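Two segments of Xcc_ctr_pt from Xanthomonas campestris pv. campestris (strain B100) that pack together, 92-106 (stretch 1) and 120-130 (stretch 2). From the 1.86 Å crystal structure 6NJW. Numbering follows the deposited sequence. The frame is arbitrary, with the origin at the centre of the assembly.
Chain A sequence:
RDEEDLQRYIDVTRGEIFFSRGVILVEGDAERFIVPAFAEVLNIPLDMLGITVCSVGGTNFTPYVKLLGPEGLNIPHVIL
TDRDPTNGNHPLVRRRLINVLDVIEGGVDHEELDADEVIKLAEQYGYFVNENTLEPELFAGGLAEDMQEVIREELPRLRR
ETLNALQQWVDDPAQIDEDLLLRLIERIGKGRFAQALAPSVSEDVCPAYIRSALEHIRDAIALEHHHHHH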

ATOM      1  N   LEU A  92     -12.905  -1.540  11.814  1.00 60.96           N
ATOM      2  CA  LEU A  92     -12.701  -0.094  11.711  1.00 66.03           C
ATOM      3  C   LEU A  92     -12.291   0.286  10.283  1.00 59.67           C
ATOM      4  O   LEU A  92     -12.424   1.444   9.872  1.00 53.15           O
ATOM      5  N   VAL A  93     -11.773  -0.684   9.523  1.00 56.25           N
ATOM      6  CA  VAL A  93     -11.702  -0.454   8.090  1.00 48.06           C
ATOM      7  C   VAL A  93     -13.113  -0.372   7.540  1.00 48.87           C
ATOM      8  O   VAL A  93     -13.344   0.261   6.504  1.00 46.67           O
ATOM      9  N   ARG A  94     -14.082  -0.961   8.247  1.00 47.13           N
ATOM     10  CA  ARG A  94     -15.471  -0.862   7.815  1.00 47.74           C
ATOM     11  C   ARG A  94     -15.923   0.591   7.744  1.00 45.27           C
ATOM     12  O   ARG A  94     -16.490   1.030   6.734  1.00 50.97           O
ATOM     13  N   ARG A  95     -15.701   1.347   8.821  1.00 49.74           N
ATOM     14  CA  ARG A  95     -16.103   2.753   8.849  1.00 48.66           C
ATOM     15  C   ARG A  95     -15.273   3.573   7.869  1.00 45.79           C
ATOM     16  O   ARG A  95     -15.810   4.416   7.139  1.00 46.20           O
ATOM     17  N   ARG A  96     -13.964   3.327   7.842  1.00 47.11           N
ATOM     18  CA  ARG A  96     -13.082   4.006   6.901  1.00 49.39           C
ATOM     19  C   ARG A  96     -13.572   3.844   5.466  1.00 43.31           C
ATOM     20  O   ARG A  96     -13.575   4.808   4.694  1.00 41.73           O
ATOM     21  N   LEU A  97     -14.038   2.642   5.104  1.00 42.79           N
ATOM     22  CA  LEU A  97     -14.491   2.402   3.739  1.00 45.61           C
ATOM     23  C   LEU A  97     -15.917   2.884   3.508  1.00 39.85           C
ATOM     24  O   LEU A  97     -16.248   3.308   2.401  1.00 41.67           O
ATOM     25  N   ILE A  98     -16.782   2.832   4.518  1.00 45.95           N
ATOM     26  CA  ILE A  98     -18.094   3.462   4.360  1.00 44.95           C
ATOM     27  C   ILE A  98     -17.933   4.963   4.131  1.00 39.09           C
ATOM     28  O   ILE A  98     -18.658   5.569   3.331  1.00 45.22           O
ATOM     29  N   ASN A  99     -16.962   5.575   4.807  1.00 41.14           N
ATOM     30  CA  ASN A  99     -16.744   7.010   4.645  1.00 41.25           C
ATOM     31  C   ASN A  99     -16.381   7.367   3.208  1.00 44.01           C
ATOM     32  O   ASN A  99     -16.841   8.393   2.686  1.00 42.17           O
ATOM     33  N   VAL A 100     -15.586   6.526   2.531  1.00 43.40           N
ATOM     34  CA  VAL A 100     -15.318   6.828   1.121  1.00 38.09           C
ATOM     35  C   VAL A 100     -16.422   6.312   0.200  1.00 39.65           C
ATOM     36  O   VAL A 100     -16.682   6.917  -0.848  1.00 41.62           O
ATOM     37  N   LEU A 101     -17.101   5.213   0.547  1.00 35.16           N
ATOM     38  CA  LEU A 101     -18.169   4.751  -0.332  1.00 39.57           C
ATOM     39  C   LEU A 101     -19.342   5.725  -0.346  1.00 43.19           C
ATOM     40  O   LEU A 101     -20.011   5.871  -1.377  1.00 44.46           O
ATOM     41  N   ASP A 102     -19.589   6.414   0.774  1.00 45.58           N
ATOM     42  CA  ASP A 102     -20.603   7.469   0.792  1.00 47.61           C
ATOM     43  C   ASP A 102     -20.285   8.577  -0.204  1.00 44.65           C
ATOM     44  O   ASP A 102     -21.200   9.216  -0.731  1.00 45.59           O
ATOM     45  N   VAL A 103     -19.001   8.823  -0.471  1.00 44.08           N
ATOM     46  CA  VAL A 103     -18.606   9.810  -1.474  1.00 41.33           C
ATOM     47  C   VAL A 103     -18.682   9.220  -2.880  1.00 49.66           C
ATOM     48  O   VAL A 103     -19.328   9.777  -3.776  1.00 44.90           O
ATOM     49  N   ILE A 104     -18.006   8.092  -3.110  1.00 45.61           N
ATOM     50  CA  ILE A 104     -17.904   7.586  -4.476  1.00 46.43           C
ATOM     51  C   ILE A 104     -19.196   6.923  -4.942  1.00 46.58           C
ATOM     52  O   ILE A 104     -19.406   6.769  -6.152  1.00 49.55           O
ATOM     53  N   GLU A 105     -20.077   6.551  -4.022  1.00 48.32           N
ATOM     54  CA  GLU A 105     -21.354   5.918  -4.347  1.00 53.36           C
ATOM     55  C   GLU A 105     -22.451   6.625  -3.549  1.00 57.69           C
ATOM     56  O   GLU A 105     -23.180   6.031  -2.756  1.00 59.65           O
ATOM     57  N   GLY A 106     -22.539   7.938  -3.740  1.00 60.37           N
ATOM     58  CA  GLY A 106     -23.481   8.761  -3.007  1.00 63.76           C
ATOM     59  C   GLY A 106     -24.724   8.997  -3.845  1.00 66.22           C
ATOM     60  O   GLY A 106     -24.644   9.120  -5.066  1.00 79.83           O
ATOM     61  N   LYS A 120     -15.892  -6.140   0.038  1.00 42.72           N
ATOM     62  CA  LYS A 120     -16.020  -6.640  -1.337  1.00 45.86           C
ATOM     63  C   LYS A 120     -16.728  -5.639  -2.252  1.00 41.57           C
ATOM     64  O   LYS A 120     -16.463  -5.611  -3.462  1.00 39.70           O
ATOM     65  N   LEU A 121     -17.610  -4.796  -1.703  1.00 43.30           N
ATOM     66  CA  LEU A 121     -18.141  -3.686  -2.492  1.00 42.01           C
ATOM     67  C   LEU A 121     -17.034  -2.717  -2.883  1.00 43.14           C
ATOM     68  O   LEU A 121     -16.974  -2.251  -4.031  1.00 40.24           O
ATOM     69  N   ALA A 122     -16.140  -2.413  -1.942  1.00 38.17           N
ATOM     70  CA  ALA A 122     -15.163  -1.360  -2.175  1.00 40.74           C
ATOM     71  C   ALA A 122     -14.160  -1.751  -3.248  1.00 40.23           C
ATOM     72  O   ALA A 122     -13.630  -0.874  -3.941  1.00 37.94           O
ATOM     73  N   GLU A 123     -13.908  -3.053  -3.431  1.00 41.13           N
ATOM     74  CA  GLU A 123     -13.004  -3.481  -4.500  1.00 35.26           C
ATOM     75  C   GLU A 123     -13.495  -3.047  -5.868  1.00 35.80           C
ATOM     76  O   GLU A 123     -12.683  -2.851  -6.779  1.00 39.34           O
ATOM     77  N   GLN A 124     -14.812  -2.914  -6.043  1.00 33.02           N
ATOM     78  CA  GLN A 124     -15.342  -2.473  -7.330  1.00 38.61           C
ATOM     79  C   GLN A 124     -14.845  -1.080  -7.699  1.00 37.35           C
ATOM     80  O   GLN A 124     -14.697  -0.758  -8.887  1.00 35.70           O
ATOM     81  N   TYR A 125     -14.554  -0.251  -6.704  1.00 37.02           N
ATOM     82  CA  TYR A 125     -14.097   1.107  -6.947  1.00 35.59           C
ATOM     83  C   TYR A 125     -12.587   1.224  -6.852  1.00 36.32           C
ATOM     84  O   TYR A 125     -12.064   2.342  -6.804  1.00 38.26           O
ATOM     85  N   GLY A 126     -11.877   0.096  -6.817  1.00 34.00           N
ATOM     86  CA  GLY A 126     -10.426   0.139  -6.711  1.00 34.16           C
ATOM     87  C   GLY A 126      -9.877   0.374  -5.325  1.00 34.83           C
ATOM     88  O   GLY A 126      -8.739   0.831  -5.190  1.00 33.62           O
ATOM     89  N   TYR A 127     -10.630   0.053  -4.281  1.00 34.82           N
ATOM     90  CA  TYR A 127     -10.184   0.244  -2.906  1.00 32.91           C
ATOM     91  C   TYR A 127      -9.907  -1.127  -2.307  1.00 36.83           C
ATOM     92  O   TYR A 127     -10.822  -1.947  -2.207  1.00 38.22           O
ATOM     93  N   PHE A 128      -8.657  -1.374  -1.899  1.00 33.10           N
ATOM     94  CA  PHE A 128      -8.226  -2.733  -1.586  1.00 38.56           C
ATOM     95  C   PHE A 128      -7.632  -2.779  -0.191  1.00 37.44           C
ATOM     96  O   PHE A 128      -6.910  -1.859   0.219  1.00 37.75           O
ATOM     97  N   VAL A 129      -7.938  -3.846   0.543  1.00 37.81           N
ATOM     98  CA  VAL A 129      -7.502  -3.966   1.930  1.00 37.20           C
ATOM     99  C   VAL A 129      -6.540  -5.144   2.056  1.00 42.15           C
ATOM    100  O   VAL A 129      -6.723  -6.194   1.433  1.00 42.35           O
ATOM    101  N   ASN A 130      -5.491  -4.944   2.840  1.00 40.54           N
ATOM    102  CA  ASN A 130      -4.565  -6.002   3.196  1.00 45.46           C
ATOM    103  C   ASN A 130      -4.943  -6.550   4.568  1.00 52.24           C
ATOM    104  O   ASN A 130      -5.191  -5.782   5.508  1.00 49.72           O
TER

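A single helix, 93-104, packs its apolar side against the end of a second helix, a tight turn and the strand that follows, in a largely hydrophobic contact that is closed at one end by a very short tyrosine-glutamate hydrogen bond. The helix and strand 127-130 run nearly antiparallel, with 174° between their directions and a closest approach of 10.9 Å between axes, so the start of the helix lies by Val129 and its end by Tyr125. The two stretches together bury 563 Å².

Val93 (chi1 p) and Leu97 (m, t) point toward stretch 2 and are one helical turn apart. Val93 CG2 lies 3.9 Å from Val129 CG1, and Leu97 CD1 reaches the same methyl, Val129 CG1, at 3.8 Å. Leu97 also bridges helix and strand of the other stretch: its CD1 is 4.0 Å from Ala122 CB, while its CD2 is 4.3 Å from Tyr127 CB. Ala122 sits where the backbones come near: Leu97 CA is 7.0 Å from Ala122 CA. In the strand, Tyr127 and Val129 (both chi1 m) face the helix, whereas Phe128 between them points away, the alternation expected of an extended chain.

One turn further on, Val100 (m) sets CG2 3.8 Å from Tyr127 CE2. Leu101 (m, t) leaves its backbone sideways, but its end comes nearer: Leu101 CD1 is 3.9 Å from Leu121 CD2 and 4.4 Å from Ala122 CB, while Leu101 CD2 is 4.1 Å from Ala122 CA and 3.7 Å from Tyr125 CD2. Leu121 (t, p) thus adds an apolar wall from the second helix.

Ile104 (t, p) packs against both tyrosines. Its CG2 sits over one face of the Tyr125 ring, 4.0 Å from the centroid and 14° off the normal, a CH-pi contact; the same Ile104 CG2 is 4.0 Å from Tyr127 CE2. Ile104 CD1 extends to 3.7 Å from Tyr127 OH, a hydroxyl whose hydrogen bond is made elsewhere in the structure.

Tyr125 (chi1 m) is placed by the type I turn from Glu123 to Gly126, which carries the chain from helix toward strand; at phi/psi 80/24 a CB on Gly126 would be jammed against the carbonyl O of Tyr125, so these backbone angles call for glycine. The Tyr125 ring then reaches Glu105, the first residue after the helix to leave helical phi/psi, whose long side chain (t, t, chi3 74°) points toward stretch 2. Tyr125 OH donates to Glu105 OE2 at 2.3 Å, the only hydrogen bond between the stretches, with the carboxylate oxygen at the ring edge, near its plane. The other oxygen, Glu105 OE1, lies 3.7 Å from Leu121 CD2 and is hydrogen-bonded elsewhere in the structure. Polar pairing is therefore confined to the end of the interface, while the stretch from Val93 to Ile104 relies on close-packed apolar groups and tyrosine rings.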

ATOM      1  CB  LEU A  92     -11.640   0.377  12.704  1.00 66.50           C
ATOM      2  CG  LEU A  92     -11.722   1.793  13.285  1.00 73.66           C
ATOM      3  CD1 LEU A  92     -10.800   1.873  14.497  1.00 65.95           C
ATOM      4  CD2 LEU A  92     -11.375   2.904  12.286  1.00 71.42           C
ATOM      5  CB  VAL A  93     -10.859  -1.536   7.379  1.00 54.56           C
ATOM      6  CG1 VAL A  93     -11.563  -2.879   7.392  1.00 47.47           C
ATOM      7  CG2 VAL A  93     -10.572  -1.110   5.956  1.00 48.89           C
ATOM      8  CB  ARG A  94     -16.372  -1.657   8.757  1.00 50.51           C
ATOM      9  CG  ARG A  94     -17.834  -1.524   8.416  1.00 51.38           C
ATOM     10  CD  ARG A  94     -18.722  -2.399   9.282  1.00 51.32           C
ATOM     11  NE  ARG A  94     -20.123  -2.273   8.876  1.00 55.94           N
ATOM     12  CZ  ARG A  94     -20.941  -1.322   9.321  1.00 58.46           C
ATOM     13  NH1 ARG A  94     -20.496  -0.415  10.185  1.00 58.93           N
ATOM     14  NH2 ARG A  94     -22.205  -1.273   8.904  1.00 58.34           N
ATOM     15  CB  ARG A  95     -15.961   3.306  10.272  1.00 51.70           C
ATOM     16  CG  ARG A  95     -16.388   4.771  10.441  1.00 46.36           C
ATOM     17  CD  ARG A  95     -17.864   4.956  10.103  1.00 51.94           C
ATOM     18  NE  ARG A  95     -18.674   4.038  10.892  1.00 52.83           N
ATOM     19  CZ  ARG A  95     -19.931   3.719  10.625  1.00 59.60           C
ATOM     20  NH1 ARG A  95     -20.550   4.256   9.580  1.00 54.76           N
ATOM     21  NH2 ARG A  95     -20.565   2.855  11.412  1.00 60.40           N
ATOM     22  CB  ARG A  96     -11.660   3.468   7.072  1.00 52.46           C
ATOM     23  CG  ARG A  96     -10.598   4.045   6.136  1.00 55.39           C
ATOM     24  CD  ARG A  96      -9.300   3.236   6.269  1.00 47.13           C
ATOM     25  NE  ARG A  96      -9.072   2.881   7.671  1.00 54.77           N
ATOM     26  CZ  ARG A  96      -8.477   1.767   8.090  1.00 54.48           C
ATOM     27  NH1 ARG A  96      -8.031   0.878   7.215  1.00 47.31           N
ATOM     28  NH2 ARG A  96      -8.327   1.545   9.391  1.00 56.83           N
ATOM     29  CB  LEU A  97     -14.381   0.910   3.389  1.00 41.55           C
ATOM     30  CG  LEU A  97     -12.962   0.383   3.175  1.00 44.22           C
ATOM     31  CD1 LEU A  97     -12.970  -1.102   2.799  1.00 43.71           C
ATOM     32  CD2 LEU A  97     -12.246   1.203   2.112  1.00 44.08           C
ATOM     33  CB  ILE A  98     -18.985   3.160   5.581  1.00 50.17           C
ATOM     34  CG1 ILE A  98     -19.408   1.685   5.564  1.00 48.25           C
ATOM     35  CG2 ILE A  98     -20.214   4.069   5.582  1.00 47.80           C
ATOM     36  CD1 ILE A  98     -20.128   1.241   6.822  1.00 55.34           C
ATOM     37  CB  ASN A  99     -15.671   7.485   5.621  1.00 45.21           C
ATOM     38  CG  ASN A  99     -16.223   7.673   7.031  1.00 49.80           C
ATOM     39  OD1 ASN A  99     -17.421   7.847   7.207  1.00 49.45           O
ATOM     40  ND2 ASN A  99     -15.353   7.611   8.030  1.00 49.24           N
ATOM     41  CB  VAL A 100     -13.933   6.316   0.676  1.00 35.03           C
ATOM     42  CG1 VAL A 100     -12.838   7.070   1.412  1.00 36.12           C
ATOM     43  CG2 VAL A 100     -13.785   4.820   0.898  1.00 40.07           C
ATOM     44  CB  LEU A 101     -18.632   3.353   0.073  1.00 43.99           C
ATOM     45  CG  LEU A 101     -17.691   2.187  -0.266  1.00 38.80           C
ATOM     46  CD1 LEU A 101     -18.096   0.935   0.503  1.00 43.65           C
ATOM     47  CD2 LEU A 101     -17.661   1.904  -1.754  1.00 38.77           C
ATOM     48  CB  ASP A 102     -20.729   8.063   2.191  1.00 46.46           C
ATOM     49  CG  ASP A 102     -21.432   7.140   3.162  1.00 49.04           C
ATOM     50  OD1 ASP A 102     -22.085   6.172   2.719  1.00 52.09           O
ATOM     51  OD2 ASP A 102     -21.314   7.387   4.377  1.00 53.91           O
ATOM     52  CB  VAL A 103     -17.189  10.336  -1.163  1.00 38.39           C
ATOM     53  CG1 VAL A 103     -16.718  11.304  -2.242  1.00 43.08           C
ATOM     54  CG2 VAL A 103     -17.135  10.980   0.227  1.00 44.80           C
ATOM     55  CB  ILE A 104     -16.719   6.615  -4.607  1.00 48.96           C
ATOM     56  CG1 ILE A 104     -16.311   6.452  -6.071  1.00 49.41           C
ATOM     57  CG2 ILE A 104     -17.077   5.250  -4.022  1.00 47.16           C
ATOM     58  CD1 ILE A 104     -15.439   7.580  -6.595  1.00 53.47           C
ATOM     59  CB  GLU A 105     -21.292   4.408  -4.057  1.00 50.69           C
ATOM     60  CG  GLU A 105     -22.401   3.579  -4.656  1.00 50.80           C
ATOM     61  CD  GLU A 105     -22.272   2.088  -4.308  1.00 53.27           C
ATOM     62  OE1 GLU A 105     -22.547   1.728  -3.140  1.00 50.78           O
ATOM     63  OE2 GLU A 105     -21.899   1.286  -5.203  1.00 51.10           O
ATOM     64  CB  LYS A 120     -16.732  -7.992  -1.355  1.00 48.13           C
ATOM     65  CG  LYS A 120     -18.189  -7.957  -0.980  1.00 48.13           C
ATOM     66  CD  LYS A 120     -18.710  -9.398  -0.843  1.00 58.87           C
ATOM     67  CE  LYS A 120     -20.232  -9.453  -0.676  1.00 55.73           C
ATOM     68  NZ  LYS A 120     -20.697 -10.843  -0.382  1.00 63.04           N
ATOM     69  CB  LEU A 121     -19.226  -2.947  -1.702  1.00 42.64           C
ATOM     70  CG  LEU A 121     -19.805  -1.664  -2.300  1.00 43.36           C
ATOM     71  CD1 LEU A 121     -20.379  -1.898  -3.699  1.00 40.24           C
ATOM     72  CD2 LEU A 121     -20.872  -1.075  -1.358  1.00 48.02           C
ATOM     73  CB  ALA A 122     -14.455  -1.011  -0.872  1.00 37.38           C
ATOM     74  CB  GLU A 123     -12.810  -5.006  -4.478  1.00 37.71           C
ATOM     75  CG  GLU A 123     -12.016  -5.456  -3.262  1.00 39.95           C
ATOM     76  CD  GLU A 123     -11.481  -6.885  -3.362  1.00 44.15           C
ATOM     77  OE1 GLU A 123     -11.791  -7.592  -4.335  1.00 43.55           O
ATOM     78  OE2 GLU A 123     -10.739  -7.301  -2.453  1.00 44.75           O
ATOM     79  CB  GLN A 124     -16.869  -2.490  -7.294  1.00 39.11           C
ATOM     80  CG  GLN A 124     -17.487  -3.869  -7.258  1.00 43.08           C
ATOM     81  CD  GLN A 124     -18.978  -3.788  -7.478  1.00 44.60           C
ATOM     82  OE1 GLN A 124     -19.441  -3.577  -8.601  1.00 49.31           O
ATOM     83  NE2 GLN A 124     -19.732  -3.900  -6.404  1.00 40.88           N
ATOM     84  CB  TYR A 125     -14.783   2.070  -5.965  1.00 39.21           C
ATOM     85  CG  TYR A 125     -16.276   2.085  -6.188  1.00 40.23           C
ATOM     86  CD1 TYR A 125     -16.832   2.781  -7.251  1.00 46.23           C
ATOM     87  CD2 TYR A 125     -17.131   1.349  -5.369  1.00 46.34           C
ATOM     88  CE1 TYR A 125     -18.200   2.776  -7.471  1.00 45.44           C
ATOM     89  CE2 TYR A 125     -18.494   1.335  -5.585  1.00 45.02           C
ATOM     90  CZ  TYR A 125     -19.024   2.053  -6.633  1.00 47.13           C
ATOM     91  OH  TYR A 125     -20.389   2.025  -6.842  1.00 52.67           O
ATOM     92  CB  TYR A 127     -11.245   0.986  -2.088  1.00 33.37           C
ATOM     93  CG  TYR A 127     -11.714   2.330  -2.665  1.00 38.42           C
ATOM     94  CD1 TYR A 127     -10.922   3.054  -3.557  1.00 34.78           C
ATOM     95  CD2 TYR A 127     -12.963   2.862  -2.311  1.00 33.92           C
ATOM     96  CE1 TYR A 127     -11.356   4.287  -4.074  1.00 35.69           C
ATOM     97  CE2 TYR A 127     -13.412   4.079  -2.828  1.00 36.85           C
ATOM     98  CZ  TYR A 127     -12.607   4.793  -3.695  1.00 41.68           C
ATOM     99  OH  TYR A 127     -13.053   6.005  -4.189  1.00 39.89           O
ATOM    100  CB  PHE A 128      -7.197  -3.256  -2.622  1.00 33.44           C
ATOM    101  CG  PHE A 128      -7.783  -3.452  -3.988  1.00 36.39           C
ATOM    102  CD1 PHE A 128      -8.529  -4.583  -4.283  1.00 36.58           C
ATOM    103  CD2 PHE A 128      -7.624  -2.487  -4.963  1.00 35.82           C
ATOM    104  CE1 PHE A 128      -9.102  -4.753  -5.544  1.00 36.40           C
ATOM    105  CE2 PHE A 128      -8.190  -2.639  -6.220  1.00 34.80           C
ATOM    106  CZ  PHE A 128      -8.933  -3.767  -6.518  1.00 35.38           C
ATOM    107  CB  VAL A 129      -8.688  -4.101   2.915  1.00 43.69           C
ATOM    108  CG1 VAL A 129      -9.734  -3.025   2.658  1.00 42.08           C
ATOM    109  CG2 VAL A 129      -9.328  -5.449   2.818  1.00 56.24           C
ATOM    110  CB  ASN A 130      -3.138  -5.464   3.220  1.00 42.79           C
ATOM    111  CG  ASN A 130      -2.121  -6.507   3.618  1.00 51.86           C
ATOM    112  OD1 ASN A 130      -2.254  -7.679   3.282  1.00 63.50           O
ATOM    113  ND2 ASN A 130      -1.092  -6.079   4.346  1.00 62.67           N
TER